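Local structure of anaphase-promoting complex subunit CUT9 (2XPI) at residues D119-A124 / R153-F158; S242-T247 / A434-G439; N356-I361 / V379-L384; S489-A494 / Y526-M531. The protein serves as a tetratricopeptide-repeat subunit of the anaphase-promoting complex/cyclosome, the E3 ubiquitin ligase that controls progression through mitosis and G1. All blocks are in the same frame, centred on the assembly; numbering follows the deposited sequence.

Contact 1: residues D119-A124 / R153-F158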
# COMPACT_ATOMS: atom_id res chain seq x y z
N ASP A 119 -4.22 20.59 -13.66
CA ASP A 119 -3.22 19.63 -14.07
C ASP A 119 -2.31 19.23 -12.92
O ASP A 119 -1.93 18.06 -12.81
CB ASP A 119 -2.45 20.14 -15.29
CG ASP A 119 -3.34 20.22 -16.51
OD1 ASP A 119 -4.28 19.39 -16.58
OD2 ASP A 119 -3.14 21.11 -17.36
N ALA A 120 -1.98 20.19 -12.06
CA ALA A 120 -1.27 19.91 -10.82
C ALA A 120 -2.07 18.95 -9.96
O ALA A 120 -1.52 18.02 -9.35
CB ALA A 120 -1.01 21.18 -10.06
N PHE A 121 -3.38 19.17 -9.87
CA PHE A 121 -4.23 18.27 -9.11
C PHE A 121 -4.12 16.83 -9.60
O PHE A 121 -3.86 15.90 -8.83
CB PHE A 121 -5.69 18.70 -9.21
CG PHE A 121 -6.64 17.67 -8.68
CD1 PHE A 121 -6.81 17.51 -7.31
CD2 PHE A 121 -7.34 16.85 -9.54
CE1 PHE A 121 -7.69 16.54 -6.80
CE2 PHE A 121 -8.22 15.86 -9.04
CZ PHE A 121 -8.39 15.71 -7.67
N TRP A 122 -4.33 16.65 -10.90
CA TRP A 122 -4.39 15.31 -11.47
C TRP A 122 -3.04 14.61 -11.40
O TRP A 122 -2.99 13.38 -11.24
CB TRP A 122 -4.94 15.37 -12.89
CG TRP A 122 -6.43 15.58 -12.91
CD1 TRP A 122 -7.11 16.68 -13.38
CD2 TRP A 122 -7.42 14.69 -12.39
NE1 TRP A 122 -8.46 16.50 -13.21
CE2 TRP A 122 -8.67 15.29 -12.61
CE3 TRP A 122 -7.36 13.43 -11.77
CZ2 TRP A 122 -9.87 14.67 -12.22
CZ3 TRP A 122 -8.57 12.82 -11.39
CH2 TRP A 122 -9.80 13.44 -11.62
N LEU A 123 -1.97 15.39 -11.50
CA LEU A 123 -0.62 14.85 -11.36
C LEU A 123 -0.43 14.40 -9.92
O LEU A 123 0.07 13.30 -9.65
CB LEU A 123 0.42 15.90 -11.71
CG LEU A 123 1.77 15.43 -12.26
CD1 LEU A 123 2.92 16.30 -11.75
CD2 LEU A 123 2.04 13.96 -11.99
N ALA A 124 -0.82 15.27 -8.99
CA ALA A 124 -0.81 14.96 -7.57
C ALA A 124 -1.57 13.66 -7.27
O ALA A 124 -1.12 12.85 -6.45
CB ALA A 124 -1.39 16.12 -6.78
N ARG A 153 -6.57 22.04 -2.56
CA ARG A 153 -6.63 22.16 -1.11
C ARG A 153 -7.09 20.84 -0.48
O ARG A 153 -6.46 20.33 0.45
CB ARG A 153 -7.58 23.30 -0.71
CG ARG A 153 -7.49 23.70 0.73
CD ARG A 153 -8.29 24.97 1.00
NE ARG A 153 -7.53 25.89 1.85
CZ ARG A 153 -6.87 26.95 1.40
NH1 ARG A 153 -6.90 27.27 0.11
NH2 ARG A 153 -6.19 27.71 2.25
N TYR A 154 -8.18 20.29 -0.99
CA TYR A 154 -8.59 18.97 -0.56
C TYR A 154 -7.45 17.95 -0.62
O TYR A 154 -7.21 17.22 0.35
CB TYR A 154 -9.74 18.47 -1.40
CG TYR A 154 -10.10 17.04 -1.10
CD1 TYR A 154 -10.76 16.71 0.08
CD2 TYR A 154 -9.78 16.02 -1.99
CE1 TYR A 154 -11.09 15.39 0.38
CE2 TYR A 154 -10.11 14.70 -1.71
CZ TYR A 154 -10.76 14.38 -0.52
OH TYR A 154 -11.10 13.08 -0.22
N LEU A 155 -6.75 17.89 -1.75
CA LEU A 155 -5.76 16.83 -1.96
C LEU A 155 -4.50 17.04 -1.12
O LEU A 155 -3.94 16.08 -0.60
CB LEU A 155 -5.42 16.66 -3.43
CG LEU A 155 -4.63 15.37 -3.69
CD1 LEU A 155 -5.31 14.17 -3.07
CD2 LEU A 155 -4.44 15.16 -5.18
N ALA A 156 -4.07 18.29 -0.98
CA ALA A 156 -2.93 18.60 -0.12
C ALA A 156 -3.26 18.22 1.33
O ALA A 156 -2.45 17.61 2.01
CB ALA A 156 -2.54 20.06 -0.23
N ALA A 157 -4.45 18.59 1.79
CA ALA A 157 -4.89 18.23 3.13
C ALA A 157 -4.94 16.72 3.29
O ALA A 157 -4.50 16.16 4.30
CB ALA A 157 -6.27 18.83 3.42
N PHE A 158 -5.49 16.05 2.28
CA PHE A 158 -5.60 14.61 2.29
C PHE A 158 -4.23 13.95 2.45
O PHE A 158 -4.12 12.94 3.15
CB PHE A 158 -6.26 14.15 1.01
CG PHE A 158 -6.41 12.68 0.89
CD1 PHE A 158 -5.33 11.88 0.52
CD2 PHE A 158 -7.65 12.08 1.10
CE1 PHE A 158 -5.47 10.51 0.40
CE2 PHE A 158 -7.80 10.71 0.98
CZ PHE A 158 -6.72 9.92 0.63
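Where TPR 2 meets TPR 3, Leu155 of helix 150-162 reaches toward helix 117-129 and fits against Phe121 and Ala124, which stand one helical turn apart. The side chains that meet are all apolar. One branch of Leu155 does most of the work: its CD2 lies 3.6 Å from Ala124 CB and 3.9 Å from Phe121 CE1, and it also rests 3.8 Å from the backbone O of Phe121. The Phe121 ring is brought to this meeting by a trans first torsion (chi1 168°), and the two larger side chains then cross at about a right angle, the methyl meeting the ring obliquely. The other edge of the same ring is backed within its own helix, where Phe121 CE2 sits 3.5 Å above the middle of the Trp122 ring. Leu140 of helix 133-142 touches both Ala124 and Leu155, so that the second helix of TPR 2 takes part in the same packing. Gln98 of the second subunit also packs on Leu155, in keeping with the role of TPR 1-7 in homodimerization. First helices of successive repeats, meeting over the second helix of the earlier one, are the packing typical of the TPR superhelix.

Contact 2: residues S242-T247 / A434-G439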
# COMPACT_ATOMS: atom_id res chain seq x y z
N SER A 242 -19.87 4.21 12.58
CA SER A 242 -18.85 3.23 12.98
C SER A 242 -18.06 3.58 14.22
O SER A 242 -17.57 2.69 14.90
CB SER A 242 -17.85 2.98 11.85
OG SER A 242 -18.34 1.98 10.99
N ASN A 243 -17.87 4.87 14.48
CA ASN A 243 -17.17 5.33 15.67
C ASN A 243 -18.17 5.63 16.78
O ASN A 243 -17.80 6.12 17.84
CB ASN A 243 -16.33 6.57 15.36
CG ASN A 243 -15.01 6.24 14.70
OD1 ASN A 243 -14.44 5.17 14.92
ND2 ASN A 243 -14.50 7.17 13.88
N HIS A 244 -19.43 5.31 16.50
CA HIS A 244 -20.52 5.45 17.47
C HIS A 244 -20.48 6.82 18.14
O HIS A 244 -20.69 6.94 19.34
CB HIS A 244 -20.46 4.31 18.50
CG HIS A 244 -20.48 2.95 17.88
ND1 HIS A 244 -21.63 2.38 17.36
CD2 HIS A 244 -19.49 2.04 17.69
CE1 HIS A 244 -21.34 1.18 16.88
NE2 HIS A 244 -20.05 0.95 17.07
N LEU A 245 -20.20 7.85 17.35
CA LEU A 245 -20.16 9.20 17.87
C LEU A 245 -21.55 9.74 18.18
O LEU A 245 -21.69 10.80 18.79
CB LEU A 245 -19.45 10.14 16.88
CG LEU A 245 -17.94 10.34 16.99
CD1 LEU A 245 -17.27 9.16 17.64
CD2 LEU A 245 -17.37 10.58 15.62
N LEU A 246 -22.59 9.02 17.75
CA LEU A 246 -23.96 9.46 17.96
C LEU A 246 -24.82 8.52 18.81
O LEU A 246 -24.61 7.31 18.82
CB LEU A 246 -24.65 9.69 16.62
CG LEU A 246 -24.09 10.81 15.75
CD1 LEU A 246 -25.15 11.23 14.79
CD2 LEU A 246 -23.67 11.98 16.61
N THR A 247 -25.79 9.09 19.51
CA THR A 247 -26.79 8.27 20.18
C THR A 247 -27.82 7.84 19.15
O THR A 247 -27.99 8.48 18.12
CB THR A 247 -27.50 9.02 21.33
OG1 THR A 247 -28.21 10.15 20.80
CG2 THR A 247 -26.50 9.49 22.38
N ALA A 434 -21.68 -0.59 26.24
CA ALA A 434 -22.96 0.12 26.16
C ALA A 434 -22.83 1.44 25.38
O ALA A 434 -23.82 2.02 24.94
CB ALA A 434 -23.53 0.36 27.54
N ARG A 435 -21.59 1.91 25.23
CA ARG A 435 -21.27 3.08 24.42
C ARG A 435 -21.37 2.75 22.93
O ARG A 435 -21.89 3.53 22.15
CB ARG A 435 -19.86 3.55 24.76
CG ARG A 435 -19.50 4.95 24.29
CD ARG A 435 -18.65 4.99 23.01
NE ARG A 435 -17.23 4.70 23.23
CZ ARG A 435 -16.28 4.94 22.33
NH1 ARG A 435 -16.61 5.48 21.15
NH2 ARG A 435 -15.01 4.66 22.59
N LEU A 436 -20.92 1.56 22.56
CA LEU A 436 -20.84 1.14 21.18
C LEU A 436 -22.10 0.48 20.67
O LEU A 436 -22.14 -0.00 19.56
CB LEU A 436 -19.67 0.19 21.02
CG LEU A 436 -18.37 0.66 21.63
CD1 LEU A 436 -17.36 -0.44 21.69
CD2 LEU A 436 -17.84 1.82 20.87
N PHE A 437 -23.10 0.39 21.52
CA PHE A 437 -24.36 -0.20 21.16
C PHE A 437 -25.46 0.66 21.73
O PHE A 437 -26.46 0.15 22.16
CB PHE A 437 -24.48 -1.58 21.77
CG PHE A 437 -23.80 -2.65 20.99
CD1 PHE A 437 -24.22 -2.97 19.73
CD2 PHE A 437 -22.76 -3.35 21.54
CE1 PHE A 437 -23.61 -3.97 19.04
CE2 PHE A 437 -22.16 -4.34 20.84
CZ PHE A 437 -22.58 -4.65 19.59
N GLN A 438 -25.27 1.96 21.77
CA GLN A 438 -26.27 2.80 22.41
C GLN A 438 -27.61 2.77 21.70
O GLN A 438 -27.66 2.65 20.48
CB GLN A 438 -25.78 4.24 22.57
CG GLN A 438 -26.36 4.93 23.77
CD GLN A 438 -25.92 4.32 25.07
OE1 GLN A 438 -25.17 4.93 25.83
NE2 GLN A 438 -26.39 3.11 25.35
N GLY A 439 -28.68 2.86 22.48
CA GLY A 439 -30.02 2.74 21.96
C GLY A 439 -30.49 1.31 21.85
O GLY A 439 -31.51 1.05 21.25
O HOH W 1 -21.80 6.14 21.74
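His244 and Leu436 bring TPR 5 against the end of TPR 10, repeats far apart in sequence that meet through the turns following helix 234-242 and helix 423-435 within the TPR superhelix. His244, with positive phi, closes helix 234-242 in a Schellman motif, and from this turn its side chain points at the segment 434-439. The imidazole lies nearly perpendicular to the Leu436 side chain and offers one face to it. Leu436 CB stands over that face, 4.1 Å from the ring centroid and 25° off the normal, a CH-pi contact, while the carbonyl O of Leu436 lies above the same face, nearer the rim, 3.0 Å from His244 CE1. Since this oxygen is above the ring and not beside its N-H edge, it makes no hydrogen bond with the imidazole. The leucine branch continues the packing: CD2 of Leu436 is 3.6 Å from CD2 of His244 and also lies over the guanidinium of Arg435, whose chain is bent at its second and third torsions. Leu436 also packs on Trp410 of helix 407-420. The arginine turns an edge of its guanidinium to the opposing turn, with NH1 3.6 Å from Asn243 O, too loose for a hydrogen bond. Beside it a water joins the two backbones, donating to His244 O at 2.8 Å and to Arg435 O at 2.6 Å.

Contact 3: residues N356-I361 / V379-L384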
# COMPACT_ATOMS: atom_id res chain seq x y z
N ASN A 356 -18.77 -26.93 14.72
CA ASN A 356 -18.25 -27.24 13.40
C ASN A 356 -18.27 -26.02 12.47
O ASN A 356 -17.25 -25.66 11.88
CB ASN A 356 -19.04 -28.40 12.79
CG ASN A 356 -18.53 -28.80 11.41
OD1 ASN A 356 -19.32 -29.02 10.48
ND2 ASN A 356 -17.21 -28.90 11.28
N LYS A 357 -19.42 -25.37 12.37
CA LYS A 357 -19.53 -24.21 11.49
C LYS A 357 -18.66 -23.05 11.96
O LYS A 357 -18.02 -22.40 11.15
CB LYS A 357 -20.98 -23.77 11.32
CG LYS A 357 -21.88 -24.80 10.64
CD LYS A 357 -23.05 -24.10 9.98
CE LYS A 357 -24.10 -25.08 9.45
NZ LYS A 357 -23.50 -26.11 8.55
N LEU A 358 -18.65 -22.80 13.27
CA LEU A 358 -17.81 -21.77 13.89
C LEU A 358 -16.33 -22.05 13.65
O LEU A 358 -15.53 -21.13 13.48
CB LEU A 358 -18.04 -21.73 15.39
CG LEU A 358 -18.84 -20.64 16.12
CD1 LEU A 358 -19.47 -19.64 15.15
CD2 LEU A 358 -19.88 -21.31 17.01
N TYR A 359 -15.98 -23.33 13.68
CA TYR A 359 -14.60 -23.76 13.49
C TYR A 359 -14.09 -23.54 12.06
O TYR A 359 -12.98 -23.03 11.86
CB TYR A 359 -14.46 -25.24 13.84
CG TYR A 359 -13.04 -25.73 13.80
CD1 TYR A 359 -12.15 -25.43 14.84
CD2 TYR A 359 -12.57 -26.50 12.73
CE1 TYR A 359 -10.84 -25.88 14.81
CE2 TYR A 359 -11.27 -26.96 12.70
CZ TYR A 359 -10.41 -26.64 13.74
OH TYR A 359 -9.11 -27.09 13.72
N LEU A 360 -14.89 -23.92 11.08
CA LEU A 360 -14.56 -23.71 9.68
C LEU A 360 -14.37 -22.23 9.35
O LEU A 360 -13.39 -21.83 8.71
CB LEU A 360 -15.65 -24.30 8.78
CG LEU A 360 -16.01 -25.77 9.02
CD1 LEU A 360 -17.28 -26.14 8.24
CD2 LEU A 360 -14.85 -26.73 8.68
N ILE A 361 -15.33 -21.41 9.78
CA ILE A 361 -15.29 -19.98 9.52
C ILE A 361 -14.08 -19.30 10.14
O ILE A 361 -13.38 -18.52 9.49
CB ILE A 361 -16.56 -19.30 10.07
CG1 ILE A 361 -17.77 -19.70 9.23
CG2 ILE A 361 -16.39 -17.79 10.05
CD1 ILE A 361 -19.07 -19.60 9.99
N VAL A 379 -12.74 -16.44 16.04
CA VAL A 379 -11.93 -17.37 16.82
C VAL A 379 -12.42 -17.42 18.27
O VAL A 379 -12.50 -18.48 18.86
CB VAL A 379 -10.44 -16.99 16.78
CG1 VAL A 379 -9.65 -17.88 17.69
CG2 VAL A 379 -9.91 -17.14 15.37
N GLY A 380 -12.80 -16.27 18.83
CA GLY A 380 -13.26 -16.21 20.20
C GLY A 380 -14.60 -16.89 20.39
O GLY A 380 -14.77 -17.66 21.33
N ILE A 381 -15.55 -16.60 19.51
CA ILE A 381 -16.89 -17.16 19.63
C ILE A 381 -16.81 -18.67 19.57
O ILE A 381 -17.55 -19.36 20.26
CB ILE A 381 -17.83 -16.63 18.54
CG1 ILE A 381 -18.18 -15.16 18.83
CG2 ILE A 381 -19.12 -17.47 18.46
CD1 ILE A 381 -18.93 -14.48 17.73
N TYR A 382 -15.88 -19.18 18.76
CA TYR A 382 -15.66 -20.62 18.67
C TYR A 382 -15.20 -21.21 19.99
O TYR A 382 -15.76 -22.20 20.44
CB TYR A 382 -14.63 -20.98 17.62
CG TYR A 382 -14.19 -22.40 17.81
CD1 TYR A 382 -15.08 -23.45 17.64
CD2 TYR A 382 -12.89 -22.71 18.20
CE1 TYR A 382 -14.71 -24.75 17.83
CE2 TYR A 382 -12.49 -24.02 18.40
CZ TYR A 382 -13.41 -25.04 18.21
OH TYR A 382 -13.04 -26.35 18.39
N TYR A 383 -14.17 -20.62 20.58
CA TYR A 383 -13.71 -21.10 21.88
C TYR A 383 -14.84 -21.00 22.90
O TYR A 383 -14.80 -21.64 23.95
CB TYR A 383 -12.44 -20.38 22.33
CG TYR A 383 -11.24 -20.86 21.55
CD1 TYR A 383 -10.90 -22.21 21.56
CD2 TYR A 383 -10.47 -19.99 20.80
CE1 TYR A 383 -9.82 -22.68 20.84
CE2 TYR A 383 -9.37 -20.45 20.07
CZ TYR A 383 -9.05 -21.80 20.10
OH TYR A 383 -7.97 -22.29 19.39
N LEU A 384 -15.87 -20.23 22.55
CA LEU A 384 -17.05 -20.09 23.39
C LEU A 384 -18.20 -21.14 23.24
O LEU A 384 -18.84 -21.41 24.26
CB LEU A 384 -17.56 -18.64 23.34
CG LEU A 384 -18.05 -17.99 24.64
CD1 LEU A 384 -16.91 -17.88 25.62
CD2 LEU A 384 -18.69 -16.62 24.41
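Ile381 and Tyr382 of helix 373-385 take up Leu358 and Tyr359 of helix 355-368; the axes of 356-361 and 379-384 approach to 8.8 Å and run roughly antiparallel, with a signed crossing angle of -153°. The first of the pair, Ile381, uses its CG2 branch, which sits 4.0 Å from Leu358 CG, the isoleucine set crosswise to the leucine. Tyr382 follows and meets both partners at once. With CG turned opposite the backbone N (chi1 165°), its ring lies beside Tyr359 and receives the edge of that ring on one face: Tyr359 CD1 is 3.6 Å from Tyr382 CZ, the centroids are 5.3 Å apart and the planes stand at 61°, an edge-to-face pair. At its own edge Tyr382 CD1 borders Leu358 CB at 4.1 Å. Without the ring, as with an alanine at Tyr382, the Tyr359 edge would probably be left with no face to pack on and a gap would open beside Leu358. Next, Tyr383 turns from helix 355-368 but carries Tyr382 CD2 over its ring face. Here the second helix of TPR 8 packs on the first helix of TPR 9, flanked by contacts to helix 342-352, whose Leu346 touches Ile381, and to helix 389-402, whose Ala392 touches Tyr383.

Contact 4: residues S489-A494 / Y526-M531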
# COMPACT_ATOMS: atom_id res chain seq x y z
N SER A 489 -39.65 -9.82 47.83
CA SER A 489 -40.53 -10.97 48.00
C SER A 489 -41.86 -10.83 47.28
O SER A 489 -42.92 -10.96 47.87
CB SER A 489 -40.69 -11.35 49.46
OG SER A 489 -39.69 -12.30 49.82
N ASP A 490 -41.77 -10.57 45.98
CA ASP A 490 -42.96 -10.41 45.17
C ASP A 490 -43.14 -11.62 44.28
O ASP A 490 -42.89 -11.57 43.07
CB ASP A 490 -42.84 -9.15 44.32
CG ASP A 490 -44.16 -8.75 43.68
OD1 ASP A 490 -44.20 -7.69 43.01
OD2 ASP A 490 -45.16 -9.49 43.86
N MET A 491 -43.54 -12.73 44.88
CA MET A 491 -43.66 -13.97 44.16
C MET A 491 -44.65 -13.84 43.01
O MET A 491 -44.41 -14.35 41.90
CB MET A 491 -44.04 -15.10 45.10
CG MET A 491 -42.97 -15.35 46.14
SD MET A 491 -41.37 -15.49 45.32
CE MET A 491 -40.22 -15.20 46.67
N GLN A 492 -45.75 -13.14 43.25
CA GLN A 492 -46.78 -13.00 42.23
C GLN A 492 -46.20 -12.39 40.96
O GLN A 492 -46.34 -12.97 39.87
CB GLN A 492 -47.95 -12.18 42.74
CG GLN A 492 -49.02 -11.94 41.68
CD GLN A 492 -49.59 -13.24 41.11
OE1 GLN A 492 -49.09 -14.33 41.39
NE2 GLN A 492 -50.65 -13.11 40.31
N THR A 493 -45.56 -11.24 41.10
CA THR A 493 -44.89 -10.59 39.97
C THR A 493 -43.83 -11.50 39.32
O THR A 493 -43.81 -11.68 38.10
CB THR A 493 -44.29 -9.23 40.38
OG1 THR A 493 -45.34 -8.38 40.88
CG2 THR A 493 -43.58 -8.55 39.20
N ALA A 494 -42.96 -12.09 40.14
CA ALA A 494 -42.03 -13.10 39.63
C ALA A 494 -42.72 -14.14 38.74
O ALA A 494 -42.25 -14.42 37.66
CB ALA A 494 -41.27 -13.77 40.75
N TYR A 526 -43.32 -20.73 42.79
CA TYR A 526 -44.49 -21.49 43.21
C TYR A 526 -44.34 -22.13 44.58
O TYR A 526 -45.31 -22.17 45.34
CB TYR A 526 -44.81 -22.58 42.19
CG TYR A 526 -45.54 -22.15 40.93
CD1 TYR A 526 -45.33 -22.82 39.73
CD2 TYR A 526 -46.47 -21.11 40.94
CE1 TYR A 526 -45.99 -22.47 38.57
CE2 TYR A 526 -47.15 -20.74 39.78
CZ TYR A 526 -46.90 -21.43 38.60
OH TYR A 526 -47.55 -21.09 37.41
N ARG A 527 -43.17 -22.67 44.91
CA ARG A 527 -43.03 -23.25 46.25
C ARG A 527 -43.08 -22.16 47.30
O ARG A 527 -43.49 -22.40 48.43
CB ARG A 527 -41.75 -24.08 46.40
CG ARG A 527 -40.53 -23.42 45.84
CD ARG A 527 -39.30 -24.25 46.15
NE ARG A 527 -38.77 -23.92 47.46
CZ ARG A 527 -37.92 -22.92 47.69
NH1 ARG A 527 -37.52 -22.15 46.68
NH2 ARG A 527 -37.49 -22.69 48.92
N LYS A 528 -42.65 -20.96 46.93
CA LYS A 528 -42.71 -19.81 47.83
C LYS A 528 -44.16 -19.48 48.15
O LYS A 528 -44.48 -19.19 49.29
CB LYS A 528 -42.05 -18.60 47.19
CG LYS A 528 -40.54 -18.65 47.22
CD LYS A 528 -40.00 -18.30 48.59
CE LYS A 528 -38.91 -19.26 48.94
NZ LYS A 528 -39.38 -20.64 48.61
N LEU A 529 -45.02 -19.52 47.15
CA LEU A 529 -46.44 -19.32 47.37
C LEU A 529 -47.09 -20.61 47.84
O LEU A 529 -48.31 -20.71 47.88
CB LEU A 529 -47.12 -18.84 46.10
CG LEU A 529 -46.86 -17.40 45.69
CD1 LEU A 529 -47.69 -17.06 44.47
CD2 LEU A 529 -47.18 -16.47 46.83
N LYS A 530 -46.27 -21.60 48.19
CA LYS A 530 -46.77 -22.89 48.68
C LYS A 530 -47.78 -23.50 47.73
O LYS A 530 -48.73 -24.15 48.17
CB LYS A 530 -47.41 -22.75 50.07
CG LYS A 530 -46.47 -22.16 51.11
CD LYS A 530 -47.14 -22.03 52.47
CE LYS A 530 -46.08 -21.92 53.56
NZ LYS A 530 -45.06 -23.00 53.42
N MET A 531 -47.59 -23.28 46.44
CA MET A 531 -48.37 -23.98 45.43
C MET A 531 -47.53 -25.15 44.93
O MET A 531 -46.89 -25.06 43.90
CB MET A 531 -48.69 -23.06 44.26
CG MET A 531 -49.18 -21.69 44.65
SD MET A 531 -49.70 -20.82 43.17
CE MET A 531 -50.02 -19.18 43.82
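Met491 and Lys528 cross obliquely, the thioether chain of one lying against the aliphatic part of the other. A bend at its second torsion (chi2 -49°) carries the methionine end across the lysine chain, so that CG of Met491 is 3.5 Å from Lys528 CB, SD is 3.7 Å from that same CB, and the CE methyl is 3.5 Å from Lys528 CG. The lysine chain, itself bent, leads its amino group away from the contact, and Lys528 also packs on an acidic side chain of another protein chain. Leu529 comes to the base of the methionine instead, its CG 3.7 Å from Met491 CB. Here the start of the second helix of TPR 12 meets the end of the first helix of TPR 13, a repeat-to-repeat junction of the TPR array. Cutting Met491 back to an alanine would keep CB against Leu529, but the lysine chain would probably lose the CG, SD and CE side of its packing and be freer to turn. Both helix ends are closed locally: Asp490 is the N-cap of helix 491-507, its OD2 accepting from Thr493 N at 3.3 Å, and Lys530 ends helix 516-528 in a Schellman motif, with Met531 N 2.8 Å from Tyr526 O. Phe486 of helix 475-487 touches both Met491 and Lys528.

How the contacts relate
The four contacts are spread along one all-helical TPR superhelix and share no helix. Contacts 1, 3 and 4 each join consecutive repeats, TPR 2 with 3, 8 with 9 and 12 with 13, whereas contact 2 joins TPR 5 to the end of TPR 10. Contact 3 is therefore nested in the long, mostly helical span of chain that contact 2 closes, their centres 27 Å apart, while contact 1 precedes both along the chain and contact 4 follows. Contacts 1 and 4 lie on opposite sides of the chain's centre, 73 Å between centres. The first falls among the dimerizing repeats 1-7, the last among the repeats that bind hcn1, with contact 2 bridging the two regions.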